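Local coordinates for Fe(2+) transporter FeoB (Escherichia coli, PDB 3I8S), which drives GTP-powered uptake of ferrous iron across the inner membrane, probably by coupling GTP binding to the opening of a channel, at residues H79-G84 with L109-P114; Y103-L108 with C115-N120; N21-S26 with R154-L159. All blocks are in the same frame, centred on the assembly; numbering follows the deposited sequence. Where two conformers were deposited one is given.

Within the G domain of the cytosolic part of FeoB, the three contacts illustrate how helices are laid on both faces of one central sheet. Interactions 1 and 2 share helix 98-111, have centres about 12 Å apart and touch, with I81 CG2 and L108 CD2 4.2 Å apart; their segments alternate along the chain. Interaction 3 joins residues 21-26 to 154-159 and encloses both in sequence. Strand 115-120 stands between: C115 and V117 meet helix 98-111, whereas I116 meets L159 of interaction 3, whose centre is about 18 Å from that of interaction 2. The same scaffold carries the nucleotide-binding loops at its strand ends.

Interaction 1 (H79-G84 with L109-P114); sequences HYILSG and LELGIP
L111 and I113 both lean on a single branch of I81, the methyl CG2, and the contact is purely apolar. L111 is met first: its CD1 lies 4.2 Å from I81 CG2 in the conformer described, and the two side chains are set roughly perpendicular. The same leucine also packs on L63 and on W203 and Q200 of helix 198-210, placing the contact where the G domain adjoins the helical domain. Next comes G112, the first residue to leave helical backbone angles; its positive phi (82°) and two bonds back into the last turn make a Schellman motif, and the chain then swings toward strand 115-120. The turn G112-P114 is the helix-to-strand connection of the P-loop GTPase fold, with helix 72-83 of the same domain beside it. There G84, also of positive phi, is the first residue to depart from helical angles. Shortly before it, Y80 O accepts from both S83 N and S83 OG; the hydroxyl bond, 2.6 Å long, lies in the carbonyl plane on a lone pair. At I113 the backbone has become extended, and CG1 comes 3.9 Å from I81 CG2, the closest approach of the two segments. With CG1 of I81 beside the backbone N (chi1 -55°), its CG2 is turned to the side where both partners lie. I113 also packs on L89, as I81 does, and its O accepts from N169 ND2. P114 finally pairs its backbone with L89, at the entrance to the next strand.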
loop_
_atom_site.group_PDB
_atom_site.type_symbol
_atom_site.label_atom_id
_atom_site.label_comp_id
_atom_site.label_asym_id
_atom_site.label_seq_id
_atom_site.Cartn_x
_atom_site.Cartn_y
_atom_site.Cartn_z
ATOM N N HIS A 79 -5.812 -8.456 -4.640
ATOM C CA HIS A 79 -5.869 -9.885 -4.495
ATOM C C HIS A 79 -4.449 -10.428 -4.231
ATOM O O HIS A 79 -4.248 -11.259 -3.365
ATOM C CB HIS A 79 -6.449 -10.475 -5.769
ATOM C CG HIS A 79 -6.395 -11.962 -5.822
ATOM N ND1 HIS A 79 -5.335 -12.643 -6.370
ATOM C CD2 HIS A 79 -7.227 -12.896 -5.329
ATOM C CE1 HIS A 79 -5.548 -13.936 -6.269
ATOM N NE2 HIS A 79 -6.691 -14.119 -5.644
ATOM N N TYR A 80 -3.461 -9.943 -4.960
ATOM C CA TYR A 80 -2.077 -10.387 -4.704
ATOM C C TYR A 80 -1.618 -10.044 -3.294
ATOM O O TYR A 80 -1.079 -10.860 -2.556
ATOM C CB TYR A 80 -1.123 -9.735 -5.681
ATOM C CG TYR A 80 0.280 -10.264 -5.534
ATOM C CD1 TYR A 80 0.635 -11.486 -6.100
ATOM C CD2 TYR A 80 1.223 -9.557 -4.809
ATOM C CE1 TYR A 80 1.938 -11.992 -5.933
ATOM C CE2 TYR A 80 2.517 -10.030 -4.640
ATOM C CZ TYR A 80 2.871 -11.235 -5.240
ATOM O OH TYR A 80 4.157 -11.744 -5.012
ATOM N N ILE A 81 -1.903 -8.827 -2.901
ATOM C CA ILE A 81 -1.421 -8.320 -1.616
ATOM C C ILE A 81 -2.050 -9.167 -0.480
ATOM O O ILE A 81 -1.358 -9.560 0.466
ATOM C CB ILE A 81 -1.640 -6.750 -1.549
ATOM C CG1 ILE A 81 -0.967 -6.003 -2.753
ATOM C CG2 ILE A 81 -1.201 -6.146 -0.213
ATOM C CD1 ILE A 81 0.521 -5.705 -2.648
ATOM N N LEU A 82 -3.341 -9.541 -0.604
ATOM C CA LEU A 82 -4.037 -10.370 0.399
ATOM C C LEU A 82 -3.682 -11.859 0.332
ATOM O O LEU A 82 -4.015 -12.622 1.214
ATOM C CB LEU A 82 -5.553 -10.247 0.254
ATOM C CG LEU A 82 -6.249 -8.934 0.602
ATOM C CD1 LEU A 82 -5.747 -7.782 -0.205
ATOM C CD2 LEU A 82 -7.747 -9.108 0.413
ATOM N N SER A 83 -3.018 -12.274 -0.740
ATOM C CA SER A 83 -2.706 -13.677 -0.963
ATOM C C SER A 83 -1.625 -14.164 -0.020
ATOM O O SER A 83 -1.558 -15.362 0.271
ATOM C CB SER A 83 -2.211 -13.908 -2.406
ATOM O OG SER A 83 -0.879 -13.465 -2.545
ATOM N N GLY A 84 -0.804 -13.237 0.436
ATOM C CA GLY A 84 0.276 -13.580 1.364
ATOM C C GLY A 84 1.522 -14.191 0.722
ATOM O O GLY A 84 2.399 -14.747 1.399
ATOM N N LEU A 109 -0.164 0.007 4.590
ATOM C CA LEU A 109 0.287 0.054 5.989
ATOM C C LEU A 109 -0.809 -0.445 6.948
ATOM O O LEU A 109 -0.525 -1.124 7.939
ATOM C CB LEU A 109 0.709 1.508 6.310
ATOM C CG LEU A 109 1.962 1.982 5.563
ATOM C CD1 LEU A 109 2.206 3.490 5.801
ATOM C CD2 LEU A 109 3.150 1.150 5.961
ATOM N N GLU A 110 -2.052 -0.112 6.650
ATOM C CA GLU A 110 -3.180 -0.587 7.446
ATOM C C GLU A 110 -3.372 -2.113 7.382
ATOM O O GLU A 110 -3.844 -2.726 8.351
ATOM C CB GLU A 110 -4.467 0.101 7.043
ATOM C CG GLU A 110 -4.551 1.521 7.434
ATOM C CD GLU A 110 -5.972 2.007 7.424
ATOM O OE1 GLU A 110 -6.620 2.021 6.341
ATOM O OE2 GLU A 110 -6.452 2.329 8.507
ATOM N N LEU A 111 -2.998 -2.716 6.252
ATOM C CA LEU A 111 -3.003 -4.186 6.119
ATOM C C LEU A 111 -1.856 -4.813 6.897
ATOM O O LEU A 111 -1.861 -6.024 7.222
ATOM C CB LEU A 111 -2.908 -4.583 4.630
ATOM C CG LEU A 111 -4.246 -4.471 3.922
ATOM C CD1 LEU A 111 -4.024 -4.492 2.396
ATOM C CD2 LEU A 111 -5.146 -5.609 4.408
ATOM N N GLY A 112 -0.860 -3.995 7.207
ATOM C CA GLY A 112 0.234 -4.443 8.032
ATOM C C GLY A 112 1.300 -5.212 7.280
ATOM O O GLY A 112 2.137 -5.871 7.907
ATOM N N ILE A 113 1.288 -5.160 5.946
ATOM C CA ILE A 113 2.291 -5.924 5.183
ATOM C C ILE A 113 3.622 -5.145 5.248
ATOM O O ILE A 113 3.580 -3.919 5.108
ATOM C CB ILE A 113 1.971 -6.060 3.650
ATOM C CG1 ILE A 113 0.481 -6.271 3.344
ATOM C CG2 ILE A 113 2.884 -7.133 3.051
ATOM C CD1 ILE A 113 -0.097 -7.475 3.900
ATOM N N PRO A 114 4.776 -5.823 5.514
ATOM C CA PRO A 114 6.049 -5.096 5.562
ATOM C C PRO A 114 6.266 -4.331 4.253
ATOM O O PRO A 114 6.089 -4.894 3.188
ATOM C CB PRO A 114 7.074 -6.197 5.708
ATOM C CG PRO A 114 6.341 -7.226 6.458
ATOM C CD PRO A 114 4.999 -7.239 5.860
#

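Interaction 2 (Y103-L108 with C115-N120); sequences YLTLQL and CIVALN
T105 and V117 meet methyl to methyl, T105 CG2 lying 4.0 Å from V117 CG2, with one side chain set nearly square to the other. One turn further along the helix L108 provides the other part of the contact. In this pair the partner is sulfur: C115 SG, in the conformer described, sits 3.8 Å from L108 CB and is more loosely met by CD1 of the same leucine at 4.2 Å. The thiol therefore lies against the base and one branch of the leucine. C115 and V117 are two positions apart on the strand and so lie on the same face of the sheet, while T105 and L108 are three apart and fall on one side of the helix. All four are buried.

The side-chain hydroxyl of T105 finds its stronger partner outside the two segments. T105 divides its branches between two tasks: with OG1 beside the backbone N (chi1 -43°), CG2 is left for V117, while the hydroxyl is hydrogen-bonded to N91 ND2 in strand 88-94. A buried oxygen is thus satisfied by the neighbouring strand, which also pairs with strand 115-120 through backbone bonds from N91 to I116 and A118. C115 N is held by N169 OD1.

Strand 88-94, helix 98-111 and strand 115-120 form a beta-alpha-beta unit, and this packing lays its connecting helix against the second of its two parallel strands. That strand ends at N120, which with M121, L122 and D123 binds GTP, the place of the base-recognition motif of GTPases.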
loop_
_atom_site.group_PDB
_atom_site.type_symbol
_atom_site.label_atom_id
_atom_site.label_comp_id
_atom_site.label_asym_id
_atom_site.label_seq_id
_atom_site.Cartn_x
_atom_site.Cartn_y
_atom_site.Cartn_z
ATOM N N TYR A 103 -2.461 7.747 -0.572
ATOM C CA TYR A 103 -3.712 7.014 -0.267
ATOM C C TYR A 103 -3.432 5.506 -0.321
ATOM O O TYR A 103 -3.766 4.739 0.592
ATOM C CB TYR A 103 -4.829 7.430 -1.184
ATOM C CG TYR A 103 -6.166 6.918 -0.715
ATOM C CD1 TYR A 103 -6.874 7.604 0.254
ATOM C CD2 TYR A 103 -6.696 5.713 -1.201
ATOM C CE1 TYR A 103 -8.080 7.138 0.718
ATOM C CE2 TYR A 103 -7.919 5.238 -0.754
ATOM C CZ TYR A 103 -8.594 5.961 0.231
ATOM O OH TYR A 103 -9.801 5.524 0.692
ATOM N N LEU A 104 -2.802 5.073 -1.404
ATOM C CA LEU A 104 -2.387 3.680 -1.547
ATOM C C LEU A 104 -1.449 3.226 -0.420
ATOM O O LEU A 104 -1.653 2.219 0.204
ATOM C CB LEU A 104 -1.680 3.482 -2.887
ATOM C CG LEU A 104 -1.205 2.053 -3.195
ATOM C CD1 LEU A 104 -2.323 0.992 -3.158
ATOM C CD2 LEU A 104 -0.516 2.060 -4.622
ATOM N N THR A 105 -0.412 4.000 -0.161
ATOM C CA THR A 105 0.506 3.708 0.908
ATOM C C THR A 105 -0.200 3.416 2.248
ATOM O O THR A 105 0.102 2.412 2.921
ATOM C CB THR A 105 1.505 4.867 1.092
ATOM O OG1 THR A 105 1.983 5.350 -0.184
ATOM C CG2 THR A 105 2.656 4.381 1.964
ATOM N N LEU A 106 -1.115 4.282 2.627
ATOM C CA LEU A 106 -1.844 4.103 3.884
ATOM C C LEU A 106 -2.624 2.811 3.881
ATOM O O LEU A 106 -2.710 2.161 4.890
ATOM C CB LEU A 106 -2.718 5.275 4.248
ATOM C CG LEU A 106 -2.036 6.250 5.238
ATOM C CD1 LEU A 106 -0.696 6.708 4.762
ATOM C CD2 LEU A 106 -2.986 7.455 5.565
ATOM N N GLN A 107 -3.212 2.430 2.740
ATOM C CA GLN A 107 -3.929 1.157 2.667
ATOM C C GLN A 107 -2.996 -0.013 2.931
ATOM O O GLN A 107 -3.358 -0.930 3.662
ATOM C CB GLN A 107 -4.636 0.979 1.314
ATOM C CG GLN A 107 -5.698 2.036 1.027
ATOM C CD GLN A 107 -7.068 1.448 0.627
ATOM O OE1 GLN A 107 -7.312 1.121 -0.547
ATOM N NE2 GLN A 107 -7.956 1.312 1.609
ATOM N N LEU A 108 -1.810 0.007 2.333
ATOM C CA LEU A 108 -0.807 -1.053 2.515
ATOM C C LEU A 108 -0.392 -1.144 3.969
ATOM O O LEU A 108 -0.333 -2.228 4.521
ATOM C CB LEU A 108 0.449 -0.829 1.683
ATOM C CG LEU A 108 0.216 -0.703 0.199
ATOM C CD1 LEU A 108 1.520 -0.335 -0.400
ATOM C CD2 LEU A 108 -0.341 -2.019 -0.311
ATOM N N CYS A 115 6.575 -3.034 4.375
ATOM C CA CYS A 115 6.727 -2.118 3.237
ATOM C C CYS A 115 8.043 -1.370 3.321
ATOM O O CYS A 115 8.584 -1.133 4.422
ATOM C CB CYS A 115 5.597 -1.073 3.225
ATOM S SG CYS A 115 3.973 -1.664 2.736
ATOM N N ILE A 116 8.579 -1.053 2.149
ATOM C CA ILE A 116 9.597 -0.060 1.988
ATOM C C ILE A 116 9.029 0.945 0.994
ATOM O O ILE A 116 8.587 0.547 -0.094
ATOM C CB ILE A 116 10.883 -0.665 1.393
ATOM C CG1 ILE A 116 11.519 -1.657 2.398
ATOM C CG2 ILE A 116 11.865 0.480 1.053
ATOM C CD1 ILE A 116 12.481 -2.587 1.745
ATOM N N VAL A 117 9.007 2.233 1.347
ATOM C CA VAL A 117 8.641 3.260 0.343
ATOM C C VAL A 117 9.852 3.653 -0.460
ATOM O O VAL A 117 10.908 4.061 0.106
ATOM C CB VAL A 117 7.973 4.512 0.968
ATOM C CG1 VAL A 117 7.886 5.666 0.003
ATOM C CG2 VAL A 117 6.644 4.135 1.575
ATOM N N ALA A 118 9.709 3.589 -1.775
ATOM C CA ALA A 118 10.732 4.145 -2.659
ATOM C C ALA A 118 10.202 5.458 -3.229
ATOM O O ALA A 118 9.296 5.453 -4.073
ATOM C CB ALA A 118 11.092 3.190 -3.758
ATOM N N LEU A 119 10.827 6.547 -2.798
ATOM C CA LEU A 119 10.425 7.888 -3.172
ATOM C C LEU A 119 11.133 8.315 -4.441
ATOM O O LEU A 119 12.380 8.511 -4.486
ATOM C CB LEU A 119 10.632 8.857 -1.998
ATOM C CG LEU A 119 9.954 10.221 -2.029
ATOM C CD1 LEU A 119 8.423 10.162 -1.958
ATOM C CD2 LEU A 119 10.471 11.113 -0.873
ATOM N N ASN A 120 10.296 8.480 -5.471
ATOM C CA ASN A 120 10.695 8.788 -6.825
ATOM C C ASN A 120 10.329 10.210 -7.294
ATOM O O ASN A 120 9.629 10.939 -6.612
ATOM C CB ASN A 120 9.941 7.789 -7.745
ATOM C CG ASN A 120 10.822 7.139 -8.712
ATOM O OD1 ASN A 120 11.979 7.532 -8.898
ATOM N ND2 ASN A 120 10.306 6.111 -9.353
#

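Interaction 3 (N21-S26 with R154-L159); sequences NQLTGS and RGIEAL
The helix that follows the P-loop, 16-24, meets the first turns of helix 154-164, which comes after the GTP-binding residues V149, S150 and T151, and the meeting is made by Q22 and L23 against I156 and L159. The two branches of I156 go to different residues. Its CD1, carried outward by an extended chi2 of -163°, presses against the base of Q22, with I156 CD1 only 3.5 Å from Q22 CB, and the carboxamide oxygen of the same glutamine is almost as near, OE1 to CD1 being 3.6 Å. The glutamine chain thus runs past the methyl group, touching it with CB and with OE1. The other branch, I156 CG2, lies 3.9 Å from L23 CD2, where the two side chains run alongside one another, pointing opposite ways. L23 forks: while CD2 takes I156, its CD1 approaches L159 CD2 at 4.2 Å, the leucines lying almost at right angles. Q22, on the exposed edge, borders this apolar patch, while L23 and L159 are buried. Deeper still, L23 packs on L54 of strand 51-56, I156 and L159 both rest on L19 one turn earlier in helix 16-24, and L159 reaches I116 of strand 115-120, so both helices pack against the same face of the central sheet.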
loop_
_atom_site.group_PDB
_atom_site.type_symbol
_atom_site.label_atom_id
_atom_site.label_comp_id
_atom_site.label_asym_id
_atom_site.label_seq_id
_atom_site.Cartn_x
_atom_site.Cartn_y
_atom_site.Cartn_z
ATOM N N ASN A 21 12.412 -2.286 -14.302
ATOM C CA ASN A 21 13.380 -2.553 -15.352
ATOM C C ASN A 21 14.828 -2.372 -14.884
ATOM O O ASN A 21 15.707 -3.152 -15.241
ATOM C CB ASN A 21 13.071 -1.677 -16.565
ATOM C CG ASN A 21 11.862 -2.148 -17.307
ATOM O OD1 ASN A 21 11.513 -3.328 -17.239
ATOM N ND2 ASN A 21 11.219 -1.238 -18.059
ATOM N N GLN A 22 15.055 -1.366 -14.051
ATOM C CA GLN A 22 16.382 -1.100 -13.504
ATOM C C GLN A 22 16.845 -2.226 -12.591
ATOM O O GLN A 22 18.006 -2.619 -12.626
ATOM C CB GLN A 22 16.360 0.203 -12.719
ATOM C CG GLN A 22 16.353 1.400 -13.620
ATOM C CD GLN A 22 16.184 2.707 -12.896
ATOM O OE1 GLN A 22 15.818 2.758 -11.722
ATOM N NE2 GLN A 22 16.407 3.793 -13.621
ATOM N N LEU A 23 15.944 -2.749 -11.783
ATOM C CA LEU A 23 16.293 -3.783 -10.789
ATOM C C LEU A 23 16.543 -5.137 -11.455
ATOM O O LEU A 23 17.474 -5.851 -11.123
ATOM C CB LEU A 23 15.187 -3.889 -9.764
ATOM C CG LEU A 23 15.203 -2.776 -8.713
ATOM C CD1 LEU A 23 13.948 -2.868 -7.882
ATOM C CD2 LEU A 23 16.466 -2.920 -7.856
ATOM N N THR A 24 15.728 -5.454 -12.447
ATOM C CA THR A 24 15.674 -6.805 -12.997
ATOM C C THR A 24 16.434 -6.972 -14.306
ATOM O O THR A 24 16.761 -8.094 -14.668
ATOM C CB THR A 24 14.209 -7.293 -13.200
ATOM O OG1 THR A 24 13.545 -6.520 -14.232
ATOM C CG2 THR A 24 13.452 -7.202 -11.890
ATOM N N GLY A 25 16.702 -5.888 -15.032
ATOM C CA GLY A 25 17.410 -5.977 -16.302
ATOM C C GLY A 25 16.730 -6.945 -17.262
ATOM O O GLY A 25 15.514 -6.876 -17.461
ATOM N N SER A 26 17.519 -7.863 -17.803
ATOM C CA SER A 26 17.070 -8.853 -18.788
ATOM C C SER A 26 16.381 -10.046 -18.113
ATOM O O SER A 26 15.773 -10.865 -18.804
ATOM C CB SER A 26 18.260 -9.348 -19.632
ATOM O OG SER A 26 19.181 -10.088 -18.831
ATOM N N ARG A 154 22.735 5.347 -6.868
ATOM C CA ARG A 154 22.738 5.470 -5.400
ATOM C C ARG A 154 21.434 5.060 -4.771
ATOM O O ARG A 154 21.418 4.338 -3.759
ATOM C CB ARG A 154 23.072 6.912 -4.989
ATOM C CG ARG A 154 24.553 7.225 -5.063
ATOM C CD ARG A 154 24.812 8.727 -5.054
ATOM N NE ARG A 154 24.623 9.276 -3.717
ATOM C CZ ARG A 154 25.599 9.678 -2.895
ATOM N NH1 ARG A 154 26.878 9.570 -3.219
ATOM N NH2 ARG A 154 25.281 10.182 -1.709
ATOM N N GLY A 155 20.323 5.508 -5.365
ATOM C CA GLY A 155 18.993 5.147 -4.855
ATOM C C GLY A 155 18.760 3.648 -4.868
ATOM O O GLY A 155 18.300 3.078 -3.892
ATOM N N ILE A 156 19.131 3.002 -5.969
ATOM C CA ILE A 156 19.009 1.570 -6.070
ATOM C C ILE A 156 19.833 0.832 -5.037
ATOM O O ILE A 156 19.354 -0.130 -4.422
ATOM C CB ILE A 156 19.252 1.070 -7.500
ATOM C CG1 ILE A 156 18.006 1.426 -8.329
ATOM C CG2 ILE A 156 19.483 -0.446 -7.514
ATOM C CD1 ILE A 156 17.903 0.677 -9.608
ATOM N N GLU A 157 21.039 1.296 -4.802
ATOM C CA GLU A 157 21.863 0.699 -3.764
ATOM C C GLU A 157 21.281 0.868 -2.358
ATOM O O GLU A 157 21.280 -0.080 -1.593
ATOM C CB GLU A 157 23.303 1.196 -3.865
ATOM C CG GLU A 157 23.992 0.693 -5.169
ATOM C CD GLU A 157 23.785 -0.828 -5.410
ATOM O OE1 GLU A 157 24.291 -1.628 -4.567
ATOM O OE2 GLU A 157 23.068 -1.226 -6.385
ATOM N N ALA A 158 20.757 2.055 -2.038
ATOM C CA ALA A 158 20.057 2.282 -0.758
ATOM C C ALA A 158 18.794 1.417 -0.615
ATOM O O ALA A 158 18.466 0.930 0.486
ATOM C CB ALA A 158 19.731 3.744 -0.576
ATOM N N LEU A 159 18.069 1.214 -1.718
ATOM C CA LEU A 159 16.908 0.359 -1.703
ATOM C C LEU A 159 17.303 -1.097 -1.381
ATOM O O LEU A 159 16.624 -1.771 -0.586
ATOM C CB LEU A 159 16.187 0.414 -3.064
ATOM C CG LEU A 159 14.873 -0.369 -3.229
ATOM C CD1 LEU A 159 13.872 0.087 -2.140
ATOM C CD2 LEU A 159 14.342 -0.191 -4.710
#